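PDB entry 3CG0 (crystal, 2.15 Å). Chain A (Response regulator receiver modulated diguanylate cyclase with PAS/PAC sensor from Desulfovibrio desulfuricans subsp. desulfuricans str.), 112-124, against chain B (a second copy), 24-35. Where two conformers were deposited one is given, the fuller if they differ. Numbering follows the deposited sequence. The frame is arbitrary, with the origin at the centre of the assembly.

Chain A (112-124) PVAADTLHRSIEM
Chain B, residues 24-35: TLRIQLESLGYD

The most unusual feature of this contact is a very short polar link between two aromatic side chains: ND1 of His A119 lies 2.6 Å from OH of Tyr B34, a hydrogen bond with an angle of 153° in which either atom could be the donor. The hydroxyl sits at the edge of the imidazole, near its plane, where the nitrogen lone pair or N-H projects. The rings meet rim to rim rather than stacking, with centroids 5.5 Å apart and planes at 66°. His A119 adopts chi1 168° (t) and chi2 51°, Tyr B34 chi1 -67° (m) and chi2 -80°.

In chain A, a cis peptide bond precedes Pro A112 (phi/psi -79/138), Val A113 (-94/132) and Ala A114 (-78/133) remain extended, and Ala A114 is the N-cap of a helix that starts at Ala A115 and continues past Met A124. In chain B, a helix already under way at Thr B24 is followed by a non-helical segment that includes Leu B32 (-115/19), Gly B33 (79/16) and Tyr B34 (-90/159). The positive phi at Gly B33 favours glycine by itself; the turn is tied back by Tyr B34 N to Leu B29 O, 3.1 Å. The helix axes approach to 10.0 Å and cross at -70°. Register is fixed by CA-CA distances: 8.3 Å for Val A113 and Leu B25, 6.0 Å for Ala A115 and Gln B28, and 7.2 Å for His A119 and Leu B32.

At the start of the chain A helix, Gln B28 (chi1 -85°, m; chi2 177°, t; chi3 -33°) donates from NE2 to O of Val A113 at 3.0 Å and 148°, using a carbonyl in the extended segment before the helix. The small side chain of Ala A115 accompanies the closest of these CA approaches; its CB is 3.9 Å from CD1 of Leu B32 (m, t), which also lies 3.8 Å from CB of His A119.

Apolar packing fills the middle. Leu A118 (t, p) points toward chain B, and its CD2 lies 3.9 Å from CD2 of Leu B25 and 3.8 Å from CD2 of Leu B29. Both partners leave their CA sideways, but their ends come nearer. One turn on, Ile A122 (m, t) places CD1 3.6 Å from CD2 of Leu B29 and over one face of the Tyr B34 ring, while its CG2 is 3.7 Å from CE1 of Tyr B34. Together the stretches bury 525 Å², both sides summed.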

ATOM      1  N   PRO A 112       6.798   8.660   0.167  1.00 52.96           N
ATOM      2  CA  PRO A 112       7.290   9.969   0.612  1.00 50.62           C
ATOM      3  C   PRO A 112       6.717  11.118  -0.210  1.00 49.76           C
ATOM      4  O   PRO A 112       6.585  11.005  -1.427  1.00 51.28           O
ATOM      5  CB  PRO A 112       8.807   9.862   0.424  1.00 52.40           C
ATOM      6  CG  PRO A 112       9.010   8.810  -0.607  1.00 52.66           C
ATOM      7  CD  PRO A 112       7.795   7.936  -0.649  1.00 49.66           C
ATOM      8  N   VAL A 113       6.348  12.201   0.467  1.00 48.65           N
ATOM      9  CA  VAL A 113       5.682  13.322  -0.199  1.00 47.23           C
ATOM     10  C   VAL A 113       6.753  14.328  -0.574  1.00 49.99           C
ATOM     11  O   VAL A 113       7.606  14.654   0.243  1.00 53.85           O
ATOM     12  CB  VAL A 113       4.588  14.005   0.692  1.00 42.40           C
ATOM     13  CG1 VAL A 113       3.818  15.050  -0.098  1.00 42.82           C
ATOM     14  CG2 VAL A 113       3.601  12.971   1.313  1.00 30.56           C
ATOM     15  N   ALA A 114       6.728  14.799  -1.814  1.00 53.25           N
ATOM     16  CA  ALA A 114       7.627  15.863  -2.223  1.00 53.49           C
ATOM     17  C   ALA A 114       7.071  17.171  -1.683  1.00 55.52           C
ATOM     18  O   ALA A 114       5.876  17.444  -1.827  1.00 57.35           O
ATOM     19  CB  ALA A 114       7.757  15.909  -3.734  1.00 49.78           C
ATOM     20  N   ALA A 115       7.941  17.972  -1.066  1.00 55.86           N
ATOM     21  CA  ALA A 115       7.558  19.263  -0.467  1.00 59.80           C
ATOM     22  C   ALA A 115       6.882  20.204  -1.457  1.00 56.21           C
ATOM     23  O   ALA A 115       6.121  21.080  -1.053  1.00 55.79           O
ATOM     24  CB  ALA A 115       8.765  19.945   0.162  1.00 61.78           C
ATOM     25  N   ASP A 116       7.165  20.004  -2.745  1.00 54.38           N
ATOM     26  CA  ASP A 116       6.520  20.743  -3.829  1.00 59.15           C
ATOM     27  C   ASP A 116       5.025  20.420  -3.869  1.00 57.35           C
ATOM     28  O   ASP A 116       4.197  21.325  -3.855  1.00 59.30           O
ATOM     29  CB  ASP A 116       7.152  20.422  -5.204  1.00 64.93           C
ATOM     30  CG  ASP A 116       8.511  19.704  -5.113  1.00 74.26           C
ATOM     31  OD1 ASP A 116       9.338  20.028  -4.230  1.00 83.86           O
ATOM     32  OD2 ASP A 116       8.759  18.815  -5.959  1.00 77.82           O
ATOM     33  N   THR A 117       4.702  19.124  -3.901  1.00 57.64           N
ATOM     34  CA  THR A 117       3.317  18.620  -3.951  1.00 56.05           C
ATOM     35  C   THR A 117       2.544  18.938  -2.666  1.00 52.78           C
ATOM     36  O   THR A 117       1.362  19.281  -2.707  1.00 51.23           O
ATOM     37  CB  THR A 117       3.294  17.083  -4.165  1.00 57.36           C
ATOM     38  OG1 THR A 117       4.398  16.688  -4.988  1.00 59.53           O
ATOM     39  CG2 THR A 117       2.004  16.636  -4.822  1.00 63.23           C
ATOM     40  N   LEU A 118       3.232  18.812  -1.534  1.00 48.08           N
ATOM     41  CA  LEU A 118       2.657  19.052  -0.215  1.00 49.02           C
ATOM     42  C   LEU A 118       2.140  20.484  -0.086  1.00 46.87           C
ATOM     43  O   LEU A 118       1.006  20.704   0.330  1.00 53.00           O
ATOM     44  CB  LEU A 118       3.707  18.750   0.875  1.00 47.07           C
ATOM     45  CG  LEU A 118       3.361  18.797   2.365  1.00 46.61           C
ATOM     46  CD1 LEU A 118       2.321  17.751   2.731  1.00 41.75           C
ATOM     47  CD2 LEU A 118       4.615  18.582   3.174  1.00 51.23           C
ATOM     48  N   HIS A 119       2.988  21.436  -0.455  1.00 48.26           N
ATOM     49  CA  HIS A 119       2.673  22.863  -0.412  1.00 52.74           C
ATOM     50  C   HIS A 119       1.519  23.254  -1.349  1.00 52.04           C
ATOM     51  O   HIS A 119       0.624  24.012  -0.949  1.00 52.87           O
ATOM     52  CB  HIS A 119       3.948  23.677  -0.702  1.00 50.50           C
ATOM     53  CG  HIS A 119       3.701  25.125  -0.975  1.00 57.04           C
ATOM     54  ND1 HIS A 119       2.947  25.924  -0.143  1.00 56.61           N
ATOM     55  CD2 HIS A 119       4.124  25.923  -1.982  1.00 59.13           C
ATOM     56  CE1 HIS A 119       2.901  27.148  -0.635  1.00 62.03           C
ATOM     57  NE2 HIS A 119       3.611  27.175  -1.749  1.00 69.98           N
ATOM     58  N   ARG A 120       1.541  22.728  -2.577  1.00 48.44           N
ATOM     59  CA  ARG A 120       0.477  22.976  -3.556  1.00 50.38           C
ATOM     60  C   ARG A 120      -0.901  22.516  -3.085  1.00 44.48           C
ATOM     61  O   ARG A 120      -1.883  23.241  -3.232  1.00 50.19           O
ATOM     62  CB  ARG A 120       0.784  22.282  -4.887  1.00 55.34           C
ATOM     63  CG  ARG A 120       1.947  22.842  -5.685  1.00 62.51           C
ATOM     64  CD  ARG A 120       1.858  22.331  -7.124  1.00 83.54           C
ATOM     65  NE  ARG A 120       3.162  22.022  -7.717  1.00 89.84           N
ATOM     66  CZ  ARG A 120       3.688  20.800  -7.802  1.00 85.80           C
ATOM     67  NH1 ARG A 120       4.879  20.634  -8.365  1.00 88.15           N
ATOM     68  NH2 ARG A 120       3.036  19.746  -7.329  1.00 82.21           N
ATOM     69  N   SER A 121      -0.961  21.296  -2.544  1.00 46.03           N
ATOM     70  CA  SER A 121      -2.211  20.678  -2.073  1.00 44.21           C
ATOM     71  C   SER A 121      -2.799  21.382  -0.868  1.00 46.79           C
ATOM     72  O   SER A 121      -4.016  21.467  -0.736  1.00 43.51           O
ATOM     73  CB  SER A 121      -1.981  19.213  -1.712  1.00 47.46           C
ATOM     74  OG  SER A 121      -1.077  18.610  -2.617  1.00 52.78           O
ATOM     75  N   ILE A 122      -1.938  21.869   0.020  1.00 46.77           N
ATOM     76  CA  ILE A 122      -2.412  22.571   1.210  1.00 49.56           C
ATOM     77  C   ILE A 122      -3.053  23.901   0.825  1.00 49.28           C
ATOM     78  O   ILE A 122      -4.197  24.162   1.204  1.00 52.50           O
ATOM     79  CB  ILE A 122      -1.294  22.754   2.268  1.00 47.41           C
ATOM     80  CG1 ILE A 122      -0.935  21.404   2.894  1.00 42.03           C
ATOM     81  CG2 ILE A 122      -1.738  23.703   3.363  1.00 52.37           C
ATOM     82  CD1 ILE A 122       0.128  21.493   3.952  1.00 34.25           C
ATOM     83  N   GLU A 123      -2.340  24.717   0.048  1.00 49.56           N
ATOM     84  CA  GLU A 123      -2.877  26.017  -0.358  1.00 62.75           C
ATOM     85  C   GLU A 123      -4.173  25.911  -1.164  1.00 58.55           C
ATOM     86  O   GLU A 123      -5.075  26.728  -0.966  1.00 65.66           O
ATOM     87  CB  GLU A 123      -1.827  26.938  -1.015  1.00 65.66           C
ATOM     88  CG  GLU A 123      -1.209  26.477  -2.330  1.00 72.68           C
ATOM     89  CD  GLU A 123      -0.079  27.402  -2.798  1.00 76.64           C
ATOM     90  OE1 GLU A 123       0.481  27.166  -3.894  1.00 83.47           O
ATOM     91  OE2 GLU A 123       0.254  28.369  -2.071  1.00 86.65           O
ATOM     92  N   MET A 124      -4.279  24.884  -2.016  1.00 54.99           N
ATOM     93  CA  MET A 124      -5.504  24.576  -2.772  0.50 49.79           C
ATOM     94  C   MET A 124      -6.649  24.180  -1.851  1.00 47.98           C
ATOM     95  O   MET A 124      -7.810  24.506  -2.099  1.00 47.48           O
ATOM     96  CB  MET A 124      -5.255  23.430  -3.764  0.50 48.20           C
ATOM     97  CG  MET A 124      -4.857  23.857  -5.168  0.50 47.73           C
ATOM     98  SD  MET A 124      -4.746  22.478  -6.342  0.50 46.33           S
ATOM     99  CE  MET A 124      -2.993  22.095  -6.296  0.50 21.23           C
TER
ATOM    100  N   THR B  24       9.791  14.334   9.464  1.00 34.41           N
ATOM    101  CA  THR B  24      10.040  14.762   8.081  1.00 31.62           C
ATOM    102  C   THR B  24       8.997  15.747   7.575  1.00 34.44           C
ATOM    103  O   THR B  24       9.348  16.742   6.954  1.00 41.84           O
ATOM    104  CB  THR B  24      10.097  13.575   7.103  1.00 33.85           C
ATOM    105  OG1 THR B  24      11.105  12.659   7.528  1.00 37.47           O
ATOM    106  CG2 THR B  24      10.430  14.052   5.702  1.00 26.85           C
ATOM    107  N   LEU B  25       7.723  15.475   7.857  1.00 39.36           N
ATOM    108  CA  LEU B  25       6.632  16.366   7.451  1.00 38.74           C
ATOM    109  C   LEU B  25       6.718  17.721   8.125  1.00 32.60           C
ATOM    110  O   LEU B  25       6.516  18.741   7.477  1.00 36.74           O
ATOM    111  CB  LEU B  25       5.272  15.729   7.730  1.00 42.52           C
ATOM    112  CG  LEU B  25       4.822  14.773   6.628  1.00 52.18           C
ATOM    113  CD1 LEU B  25       3.948  13.668   7.200  1.00 50.04           C
ATOM    114  CD2 LEU B  25       4.123  15.543   5.511  1.00 47.39           C
ATOM    115  N   ARG B  26       7.005  17.720   9.425  1.00 36.99           N
ATOM    116  CA  ARG B  26       7.187  18.955  10.179  1.00 30.51           C
ATOM    117  C   ARG B  26       8.268  19.815   9.533  1.00 30.91           C
ATOM    118  O   ARG B  26       8.014  20.928   9.102  1.00 32.60           O
ATOM    119  CB  ARG B  26       7.600  18.629  11.612  1.00 33.22           C
ATOM    120  CG  ARG B  26       7.328  19.775  12.596  1.00 48.09           C
ATOM    121  CD  ARG B  26       8.221  19.787  13.837  1.00 40.95           C
ATOM    122  NE  ARG B  26       9.030  18.580  14.010  1.00 51.69           N
ATOM    123  CZ  ARG B  26      10.355  18.543  13.896  1.00 51.68           C
ATOM    124  NH1 ARG B  26      11.004  17.399  14.073  1.00 59.21           N
ATOM    125  NH2 ARG B  26      11.033  19.643  13.605  1.00 44.89           N
ATOM    126  N   ILE B  27       9.482  19.279   9.465  1.00 32.61           N
ATOM    127  CA  ILE B  27      10.592  19.974   8.834  1.00 35.04           C
ATOM    128  C   ILE B  27      10.228  20.475   7.421  1.00 37.19           C
ATOM    129  O   ILE B  27      10.483  21.639   7.108  1.00 43.51           O
ATOM    130  CB  ILE B  27      11.898  19.112   8.847  1.00 26.26           C
ATOM    131  CG1 ILE B  27      12.227  18.612  10.258  1.00 26.59           C
ATOM    132  CG2 ILE B  27      13.065  19.915   8.319  1.00 31.85           C
ATOM    133  CD1 ILE B  27      13.228  17.455  10.309  1.00 33.95           C
ATOM    134  N   GLN B  28       9.598  19.624   6.598  1.00 39.78           N
ATOM    135  CA  GLN B  28       9.190  20.018   5.228  1.00 40.40           C
ATOM    136  C   GLN B  28       8.277  21.250   5.234  1.00 40.31           C
ATOM    137  O   GLN B  28       8.590  22.260   4.619  1.00 43.50           O
ATOM    138  CB  GLN B  28       8.517  18.858   4.481  1.00 42.40           C
ATOM    139  CG  GLN B  28       9.496  17.914   3.798  1.00 38.63           C
ATOM    140  CD  GLN B  28       8.840  16.714   3.122  1.00 41.17           C
ATOM    141  OE1 GLN B  28       7.816  16.193   3.577  1.00 41.73           O
ATOM    142  NE2 GLN B  28       9.455  16.251   2.035  1.00 47.02           N
ATOM    143  N   LEU B  29       7.167  21.162   5.957  1.00 41.57           N
ATOM    144  CA  LEU B  29       6.259  22.293   6.144  1.00 42.46           C
ATOM    145  C   LEU B  29       6.951  23.559   6.633  1.00 44.82           C
ATOM    146  O   LEU B  29       6.721  24.635   6.089  1.00 49.47           O
ATOM    147  CB  LEU B  29       5.143  21.911   7.111  1.00 40.20           C
ATOM    148  CG  LEU B  29       4.204  20.828   6.572  1.00 36.29           C
ATOM    149  CD1 LEU B  29       3.313  20.306   7.659  1.00 32.33           C
ATOM    150  CD2 LEU B  29       3.391  21.374   5.438  1.00 33.21           C
ATOM    151  N   GLU B  30       7.809  23.419   7.642  1.00 46.79           N
ATOM    152  CA  GLU B  30       8.562  24.552   8.184  1.00 49.16           C
ATOM    153  C   GLU B  30       9.560  25.186   7.206  1.00 46.90           C
ATOM    154  O   GLU B  30       9.818  26.382   7.290  1.00 41.93           O
ATOM    155  CB  GLU B  30       9.231  24.177   9.507  1.00 50.88           C
ATOM    156  CG  GLU B  30       8.267  24.216  10.693  1.00 43.50           C
ATOM    157  CD  GLU B  30       8.829  23.573  11.943  1.00 51.58           C
ATOM    158  OE1 GLU B  30       9.997  23.109  11.931  1.00 43.49           O
ATOM    159  OE2 GLU B  30       8.086  23.519  12.946  1.00 34.38           O
ATOM    160  N   SER B  31      10.091  24.389   6.274  1.00 55.17           N
ATOM    161  CA  SER B  31      10.941  24.884   5.174  1.00 54.15           C
ATOM    162  C   SER B  31      10.165  25.664   4.101  1.00 59.98           C
ATOM    163  O   SER B  31      10.774  26.321   3.250  1.00 64.69           O
ATOM    164  CB  SER B  31      11.689  23.728   4.493  1.00 51.85           C
ATOM    165  OG  SER B  31      12.588  23.078   5.376  1.00 53.49           O
ATOM    166  N   LEU B  32       8.834  25.573   4.136  1.00 57.82           N
ATOM    167  CA  LEU B  32       7.968  26.208   3.146  1.00 60.34           C
ATOM    168  C   LEU B  32       7.094  27.304   3.759  1.00 60.80           C
ATOM    169  O   LEU B  32       6.072  27.695   3.183  1.00 63.17           O
ATOM    170  CB  LEU B  32       7.079  25.164   2.463  1.00 62.31           C
ATOM    171  CG  LEU B  32       7.736  23.940   1.826  1.00 66.68           C
ATOM    172  CD1 LEU B  32       6.726  22.812   1.773  1.00 75.14           C
ATOM    173  CD2 LEU B  32       8.277  24.241   0.441  1.00 68.16           C
ATOM    174  N   GLY B  33       7.488  27.789   4.931  1.00 60.01           N
ATOM    175  CA  GLY B  33       6.803  28.916   5.564  1.00 59.86           C
ATOM    176  C   GLY B  33       5.504  28.604   6.289  1.00 57.68           C
ATOM    177  O   GLY B  33       4.727  29.511   6.590  1.00 63.04           O
ATOM    178  N   TYR B  34       5.267  27.328   6.580  1.00 55.67           N
ATOM    179  CA  TYR B  34       4.115  26.937   7.387  1.00 46.26           C
ATOM    180  C   TYR B  34       4.438  26.910   8.887  1.00 50.60           C
ATOM    181  O   TYR B  34       5.609  26.811   9.299  1.00 47.03           O
ATOM    182  CB  TYR B  34       3.557  25.580   6.944  1.00 46.53           C
ATOM    183  CG  TYR B  34       2.918  25.563   5.562  1.00 42.83           C
ATOM    184  CD1 TYR B  34       1.623  26.030   5.362  1.00 29.18           C
ATOM    185  CD2 TYR B  34       3.610  25.067   4.461  1.00 45.32           C
ATOM    186  CE1 TYR B  34       1.028  25.998   4.090  1.00 29.97           C
ATOM    187  CE2 TYR B  34       3.032  25.042   3.195  1.00 38.75           C
ATOM    188  CZ  TYR B  34       1.746  25.503   3.013  1.00 38.54           C
ATOM    189  OH  TYR B  34       1.184  25.471   1.747  1.00 44.30           O
ATOM    190  N   ASP B  35       3.379  27.006   9.687  1.00 43.51           N
ATOM    191  CA  ASP B  35       3.447  26.922  11.131  1.00 49.86           C
ATOM    192  C   ASP B  35       2.778  25.621  11.536  1.00 46.43           C
ATOM    193  O   ASP B  35       1.560  25.497  11.436  1.00 43.23           O
ATOM    194  CB  ASP B  35       2.678  28.094  11.750  1.00 55.73           C
ATOM    195  CG  ASP B  35       3.119  28.407  13.169  1.00 64.80           C
ATOM    196  OD1 ASP B  35       4.130  27.835  13.636  1.00 72.23           O
ATOM    197  OD2 ASP B  35       2.455  29.246  13.814  1.00 70.63           O
TER